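Local coordinates for protein tyrocidine synthase 2 (Brevibacillus parabrevis, PDB 6TA8) that belongs to the nonribosomal peptide synthetases, large multidomain enzymes, and is represented here by a condensation domain, at residues A[31-45]-A[87-101]. Residues are numbered along the deposited sequence; the frame is centred on the assembly and turned at random.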
loop_
_atom_site.group_PDB
_atom_site.type_symbol
_atom_site.label_atom_id
_atom_site.label_comp_id
_atom_site.label_asym_id
_atom_site.label_seq_id
_atom_site.Cartn_x
_atom_site.Cartn_y
_atom_site.Cartn_z
ATOM N N VAL A 31 13.211 19.577 8.306
ATOM C CA VAL A 31 13.415 18.620 9.386
ATOM C C VAL A 31 14.657 17.792 9.089
ATOM O O VAL A 31 14.848 17.319 7.963
ATOM C CB VAL A 31 12.180 17.721 9.562
ATOM C CG1 VAL A 31 12.218 17.029 10.915
ATOM C CG2 VAL A 31 10.905 18.537 9.411
ATOM N N GLU A 32 15.507 17.620 10.101
ATOM C CA GLU A 32 16.727 16.838 9.973
ATOM C C GLU A 32 16.914 15.986 11.220
ATOM O O GLU A 32 16.285 16.219 12.256
ATOM C CB GLU A 32 17.960 17.732 9.761
ATOM C CG GLU A 32 17.821 18.754 8.642
ATOM C CD GLU A 32 19.009 19.694 8.557
ATOM O OE1 GLU A 32 20.150 19.202 8.435
ATOM O OE2 GLU A 32 18.798 20.924 8.613
ATOM N N GLY A 33 17.784 14.990 11.109
ATOM C CA GLY A 33 18.180 14.170 12.237
ATOM C C GLY A 33 17.649 12.749 12.128
ATOM O O GLY A 33 16.960 12.373 11.179
ATOM N N GLU A 34 17.992 11.961 13.145
ATOM C CA GLU A 34 17.591 10.561 13.188
ATOM C C GLU A 34 16.109 10.432 13.524
ATOM O O GLU A 34 15.567 11.200 14.324
ATOM C CB GLU A 34 18.430 9.803 14.218
ATOM C CG GLU A 34 17.804 8.503 14.708
ATOM C CD GLU A 34 18.829 7.464 15.110
ATOM O OE1 GLU A 34 20.013 7.826 15.273
ATOM O OE2 GLU A 34 18.449 6.285 15.262
ATOM N N ILE A 35 15.454 9.457 12.896
ATOM C CA ILE A 35 14.070 9.105 13.188
ATOM C C ILE A 35 14.029 7.648 13.626
ATOM O O ILE A 35 14.848 6.829 13.198
ATOM C CB ILE A 35 13.150 9.340 11.970
ATOM C CG1 ILE A 35 13.456 10.691 11.323
ATOM C CG2 ILE A 35 11.686 9.260 12.372
ATOM C CD1 ILE A 35 12.577 11.011 10.135
ATOM N N ALA A 36 13.076 7.330 14.496
ATOM C CA ALA A 36 12.885 5.956 14.937
ATOM C C ALA A 36 12.114 5.162 13.889
ATOM O O ALA A 36 11.302 5.708 13.136
ATOM C CB ALA A 36 12.145 5.916 16.274
ATOM N N LEU A 37 12.377 3.859 13.848
ATOM C CA LEU A 37 11.741 2.982 12.872
ATOM C C LEU A 37 10.307 2.689 13.298
ATOM O O LEU A 37 10.068 2.214 14.413
ATOM C CB LEU A 37 12.535 1.686 12.723
ATOM C CG LEU A 37 13.892 1.764 12.018
ATOM C CD1 LEU A 37 14.618 0.431 12.112
ATOM C CD2 LEU A 37 13.724 2.182 10.566
ATOM N N THR A 38 9.356 2.970 12.410
ATOM C CA THR A 38 7.965 2.648 12.665
ATOM C C THR A 38 7.753 1.137 12.556
ATOM O O THR A 38 8.600 0.424 12.011
ATOM C CB THR A 38 7.062 3.395 11.683
ATOM O OG1 THR A 38 7.381 3.008 10.342
ATOM C CG2 THR A 38 7.247 4.895 11.831
ATOM N N PRO A 39 6.639 0.619 13.093
ATOM C CA PRO A 39 6.413 -0.838 13.023
ATOM C C PRO A 39 6.459 -1.404 11.614
ATOM O O PRO A 39 7.037 -2.479 11.407
ATOM C CB PRO A 39 5.022 -0.999 13.653
ATOM C CG PRO A 39 4.913 0.138 14.595
ATOM C CD PRO A 39 5.639 1.286 13.946
ATOM N N ILE A 40 5.863 -0.718 10.637
ATOM C CA ILE A 40 5.892 -1.225 9.270
ATOM C C ILE A 40 7.298 -1.126 8.692
ATOM O O ILE A 40 7.664 -1.893 7.792
ATOM C CB ILE A 40 4.857 -0.483 8.402
ATOM C CG1 ILE A 40 4.646 -1.214 7.074
ATOM C CG2 ILE A 40 5.279 0.961 8.168
ATOM C CD1 ILE A 40 4.234 -2.662 7.229
ATOM N N GLN A 41 8.112 -0.199 9.200
ATOM C CA GLN A 41 9.507 -0.131 8.787
ATOM C C GLN A 41 10.330 -1.230 9.444
ATOM O O GLN A 41 11.210 -1.818 8.802
ATOM C CB GLN A 41 10.084 1.246 9.114
ATOM C CG GLN A 41 9.612 2.348 8.179
ATOM C CD GLN A 41 10.043 3.725 8.639
ATOM O OE1 GLN A 41 10.264 3.954 9.828
ATOM N NE2 GLN A 41 10.164 4.652 7.696
ATOM N N LYS A 42 10.057 -1.522 10.718
ATOM C CA LYS A 42 10.726 -2.634 11.387
ATOM C C LYS A 42 10.367 -3.962 10.734
ATOM O O LYS A 42 11.217 -4.851 10.608
ATOM C CB LYS A 42 10.353 -2.655 12.870
ATOM C CG LYS A 42 11.324 -1.923 13.781
ATOM C CD LYS A 42 11.101 -2.320 15.234
ATOM C CE LYS A 42 12.178 -1.752 16.142
ATOM N NZ LYS A 42 12.043 -0.278 16.308
ATOM N N TRP A 43 9.109 -4.114 10.316
ATOM C CA TRP A 43 8.681 -5.346 9.663
ATOM C C TRP A 43 9.403 -5.561 8.339
ATOM O O TRP A 43 9.644 -6.707 7.943
ATOM C CB TRP A 43 7.165 -5.317 9.453
ATOM C CG TRP A 43 6.650 -6.360 8.510
ATOM C CD1 TRP A 43 6.270 -7.632 8.824
ATOM C CD2 TRP A 43 6.447 -6.218 7.099
ATOM N NE1 TRP A 43 5.847 -8.292 7.696
ATOM C CE2 TRP A 43 5.947 -7.445 6.622
ATOM C CE3 TRP A 43 6.646 -5.173 6.190
ATOM C CZ2 TRP A 43 5.641 -7.657 5.280
ATOM C CZ3 TRP A 43 6.339 -5.385 4.858
ATOM C CH2 TRP A 43 5.843 -6.617 4.416
ATOM N N PHE A 44 9.758 -4.477 7.646
ATOM C CA PHE A 44 10.456 -4.608 6.370
ATOM C C PHE A 44 11.871 -5.141 6.565
ATOM O O PHE A 44 12.331 -5.995 5.799
ATOM C CB PHE A 44 10.479 -3.260 5.648
ATOM C CG PHE A 44 11.358 -3.237 4.428
ATOM C CD1 PHE A 44 10.909 -3.752 3.224
ATOM C CD2 PHE A 44 12.631 -2.690 4.483
ATOM C CE1 PHE A 44 11.713 -3.728 2.100
ATOM C CE2 PHE A 44 13.441 -2.666 3.363
ATOM C CZ PHE A 44 12.981 -3.185 2.169
ATOM N N PHE A 45 12.575 -4.651 7.588
ATOM C CA PHE A 45 13.946 -5.089 7.824
ATOM C C PHE A 45 14.007 -6.466 8.471
ATOM O O PHE A 45 14.941 -7.229 8.202
ATOM C CB PHE A 45 14.680 -4.068 8.693
ATOM C CG PHE A 45 14.989 -2.783 7.979
ATOM C CD1 PHE A 45 15.958 -2.742 6.991
ATOM C CD2 PHE A 45 14.309 -1.620 8.293
ATOM C CE1 PHE A 45 16.243 -1.565 6.329
ATOM C CE2 PHE A 45 14.589 -0.439 7.635
ATOM C CZ PHE A 45 15.558 -0.412 6.652
ATOM N N ARG A 87 13.726 12.697 1.709
ATOM C CA ARG A 87 15.170 12.872 1.817
ATOM C C ARG A 87 15.800 11.873 2.781
ATOM O O ARG A 87 16.860 12.147 3.354
ATOM C CB ARG A 87 15.501 14.299 2.253
ATOM C CG ARG A 87 14.936 15.378 1.351
ATOM C CD ARG A 87 15.519 16.737 1.692
ATOM N NE ARG A 87 15.418 17.019 3.120
ATOM C CZ ARG A 87 14.387 17.636 3.688
ATOM N NH1 ARG A 87 13.365 18.043 2.949
ATOM N NH2 ARG A 87 14.377 17.847 4.997
ATOM N N MET A 88 15.171 10.718 2.968
ATOM C CA MET A 88 15.605 9.753 3.965
ATOM C C MET A 88 16.678 8.824 3.408
ATOM O O MET A 88 16.683 8.485 2.221
ATOM C CB MET A 88 14.419 8.925 4.461
ATOM C CG MET A 88 14.618 8.293 5.828
ATOM S SD MET A 88 14.152 9.394 7.179
ATOM C CE MET A 88 12.525 9.903 6.640
ATOM N N VAL A 89 17.591 8.414 4.290
ATOM C CA VAL A 89 18.593 7.399 3.992
ATOM C C VAL A 89 18.658 6.440 5.174
ATOM O O VAL A 89 18.285 6.778 6.299
ATOM C CB VAL A 89 19.988 8.000 3.709
ATOM C CG1 VAL A 89 19.991 8.735 2.376
ATOM C CG2 VAL A 89 20.409 8.926 4.842
ATOM N N TYR A 90 19.140 5.228 4.906
ATOM C CA TYR A 90 19.160 4.157 5.896
ATOM C C TYR A 90 20.569 3.594 5.993
ATOM O O TYR A 90 21.120 3.125 4.993
ATOM C CB TYR A 90 18.163 3.052 5.529
ATOM C CG TYR A 90 16.719 3.499 5.561
ATOM C CD1 TYR A 90 16.172 4.227 4.511
ATOM C CD2 TYR A 90 15.903 3.197 6.642
ATOM C CE1 TYR A 90 14.854 4.640 4.538
ATOM C CE2 TYR A 90 14.583 3.605 6.677
ATOM C CZ TYR A 90 14.064 4.328 5.625
ATOM O OH TYR A 90 12.751 4.736 5.658
ATOM N N LYS A 91 21.143 3.623 7.192
ATOM C CA LYS A 91 22.497 3.143 7.414
ATOM C C LYS A 91 22.486 1.901 8.296
ATOM O O LYS A 91 21.668 1.774 9.210
ATOM C CB LYS A 91 23.364 4.232 8.049
ATOM C CG LYS A 91 23.666 5.381 7.105
ATOM C CD LYS A 91 24.342 6.539 7.815
ATOM C CE LYS A 91 25.337 7.227 6.893
ATOM N NZ LYS A 91 24.860 7.252 5.481
ATOM N N GLN A 92 23.411 0.984 8.013
ATOM C CA GLN A 92 23.495 -0.271 8.755
ATOM C C GLN A 92 24.729 -0.295 9.652
ATOM O O GLN A 92 25.640 -1.105 9.446
ATOM C CB GLN A 92 23.511 -1.457 7.787
ATOM C CG GLN A 92 23.112 -2.788 8.405
ATOM C CD GLN A 92 22.487 -3.724 7.391
ATOM O OE1 GLN A 92 21.288 -4.003 7.444
ATOM N NE2 GLN A 92 23.292 -4.204 6.451
ATOM N N GLU A 93 24.769 0.578 10.655
ATOM C CA GLU A 93 25.918 0.678 11.546
ATOM C C GLU A 93 25.785 -0.318 12.693
ATOM O O GLU A 93 24.726 -0.409 13.323
ATOM C CB GLU A 93 26.053 2.100 12.093
ATOM C CG GLU A 93 25.904 3.188 11.040
ATOM C CD GLU A 93 27.072 4.155 11.027
ATOM O OE1 GLU A 93 28.229 3.690 10.947
ATOM O OE2 GLU A 93 26.834 5.380 11.088
ATOM N N ASP A 94 26.864 -1.061 12.958
ATOM C CA ASP A 94 26.918 -2.035 14.051
ATOM C C ASP A 94 25.833 -3.102 13.922
ATOM O O ASP A 94 25.394 -3.680 14.920
ATOM C CB ASP A 94 26.824 -1.345 15.416
ATOM C CG ASP A 94 28.049 -0.509 15.732
ATOM O OD1 ASP A 94 28.974 -0.471 14.895
ATOM O OD2 ASP A 94 28.084 0.109 16.817
ATOM N N GLY A 95 25.397 -3.378 12.695
ATOM C CA GLY A 95 24.347 -4.336 12.436
ATOM C C GLY A 95 22.945 -3.767 12.524
ATOM O O GLY A 95 22.063 -4.196 11.772
ATOM N N ALA A 96 22.717 -2.814 13.424
ATOM C CA ALA A 96 21.419 -2.171 13.533
ATOM C C ALA A 96 21.216 -1.183 12.389
ATOM O O ALA A 96 22.165 -0.737 11.738
ATOM C CB ALA A 96 21.282 -1.456 14.877
ATOM N N ILE A 97 19.954 -0.840 12.152
ATOM C CA ILE A 97 19.569 0.057 11.069
ATOM C C ILE A 97 19.218 1.413 11.658
ATOM O O ILE A 97 18.508 1.503 12.668
ATOM C CB ILE A 97 18.392 -0.521 10.259
ATOM C CG1 ILE A 97 18.787 -1.857 9.622
ATOM C CG2 ILE A 97 17.941 0.463 9.189
ATOM C CD1 ILE A 97 18.349 -3.075 10.413
ATOM N N LYS A 98 19.719 2.473 11.028
ATOM C CA LYS A 98 19.505 3.842 11.480
ATOM C C LYS A 98 19.045 4.677 10.296
ATOM O O LYS A 98 19.783 4.822 9.316
ATOM C CB LYS A 98 20.787 4.420 12.091
ATOM C CG LYS A 98 20.768 5.921 12.323
ATOM C CD LYS A 98 22.118 6.402 12.842
ATOM C CE LYS A 98 22.153 7.912 13.013
ATOM N NZ LYS A 98 23.455 8.386 13.559
ATOM N N GLN A 99 17.829 5.212 10.377
ATOM C CA GLN A 99 17.296 6.085 9.339
ATOM C C GLN A 99 17.463 7.537 9.762
ATOM O O GLN A 99 17.115 7.908 10.889
ATOM C CB GLN A 99 15.826 5.773 9.040
ATOM C CG GLN A 99 14.870 5.900 10.214
ATOM C CD GLN A 99 13.423 6.093 9.781
ATOM O OE1 GLN A 99 13.121 6.167 8.590
ATOM N NE2 GLN A 99 12.525 6.181 10.753
ATOM N N ILE A 100 18.015 8.350 8.866
ATOM C CA ILE A 100 18.261 9.764 9.119
ATOM C C ILE A 100 17.539 10.576 8.055
ATOM O O ILE A 100 17.692 10.315 6.856
ATOM C CB ILE A 100 19.763 10.100 9.117
ATOM C CG1 ILE A 100 20.564 9.030 9.858
ATOM C CG2 ILE A 100 20.001 11.468 9.738
ATOM C CD1 ILE A 100 22.060 9.210 9.730
ATOM N N ASN A 101 16.758 11.559 8.493
ATOM C CA ASN A 101 16.152 12.520 7.581
ATOM C C ASN A 101 17.195 13.583 7.254
ATOM O O ASN A 101 17.506 14.436 8.092
ATOM C CB ASN A 101 14.904 13.140 8.200
ATOM C CG ASN A 101 13.895 13.581 7.158
ATOM O OD1 ASN A 101 12.686 13.469 7.362
ATOM N ND2 ASN A 101 14.388 14.085 6.032
#
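G33 and N101 pair antiparallel through two backbone bonds, G33 N to N101 O (3.1 Å) and N101 N to G33 O (2.8 Å). These bonds seat strand 33-35 on strand 98-101, which with strand 88-91 makes a small three-stranded antiparallel sheet within the condensation domain. The short strand axes run well off exact antiparallel alignment; I35 N donates to Q99 O at 3.0 Å, nearly straight (173°).

Among polar side chains, Q99 touches I35, A36, L37 and Q41. Its CG sits between backbone N and carbonyl carbon (chi1 59°), and the extended chain beyond carries the amide to the loop before helix 39-46, where NE2 makes a short but bent, weak bond to A36 O (2.7 Å). The Q41 amide stands almost perpendicular to it (82° between planes). Q41 OE1 accepts from T38 N and Q41 N donates weakly to OG1 of T38, the N-cap, closing a capping box, while Q41 NE2 is bonded to L165 O. On the side of E34 and I100, E34 OE1 and K98 NZ form a long salt bridge (3.9 Å), the two chains crossing near a right angle.

Apolar contacts flank this polar centre. I97 CG2 lies over one face of the F45 ring, 3.9 Å from its centroid, with F44 on the opposite face. I35 CD1 meets M88 CE at 3.7 Å.

Backbone pairing thus fixes the strand, the Q99 amide meets the loop carbonyl weakly beside the Q41 amide, and F45, I97 and Y90 pack the helix onto the hairpin.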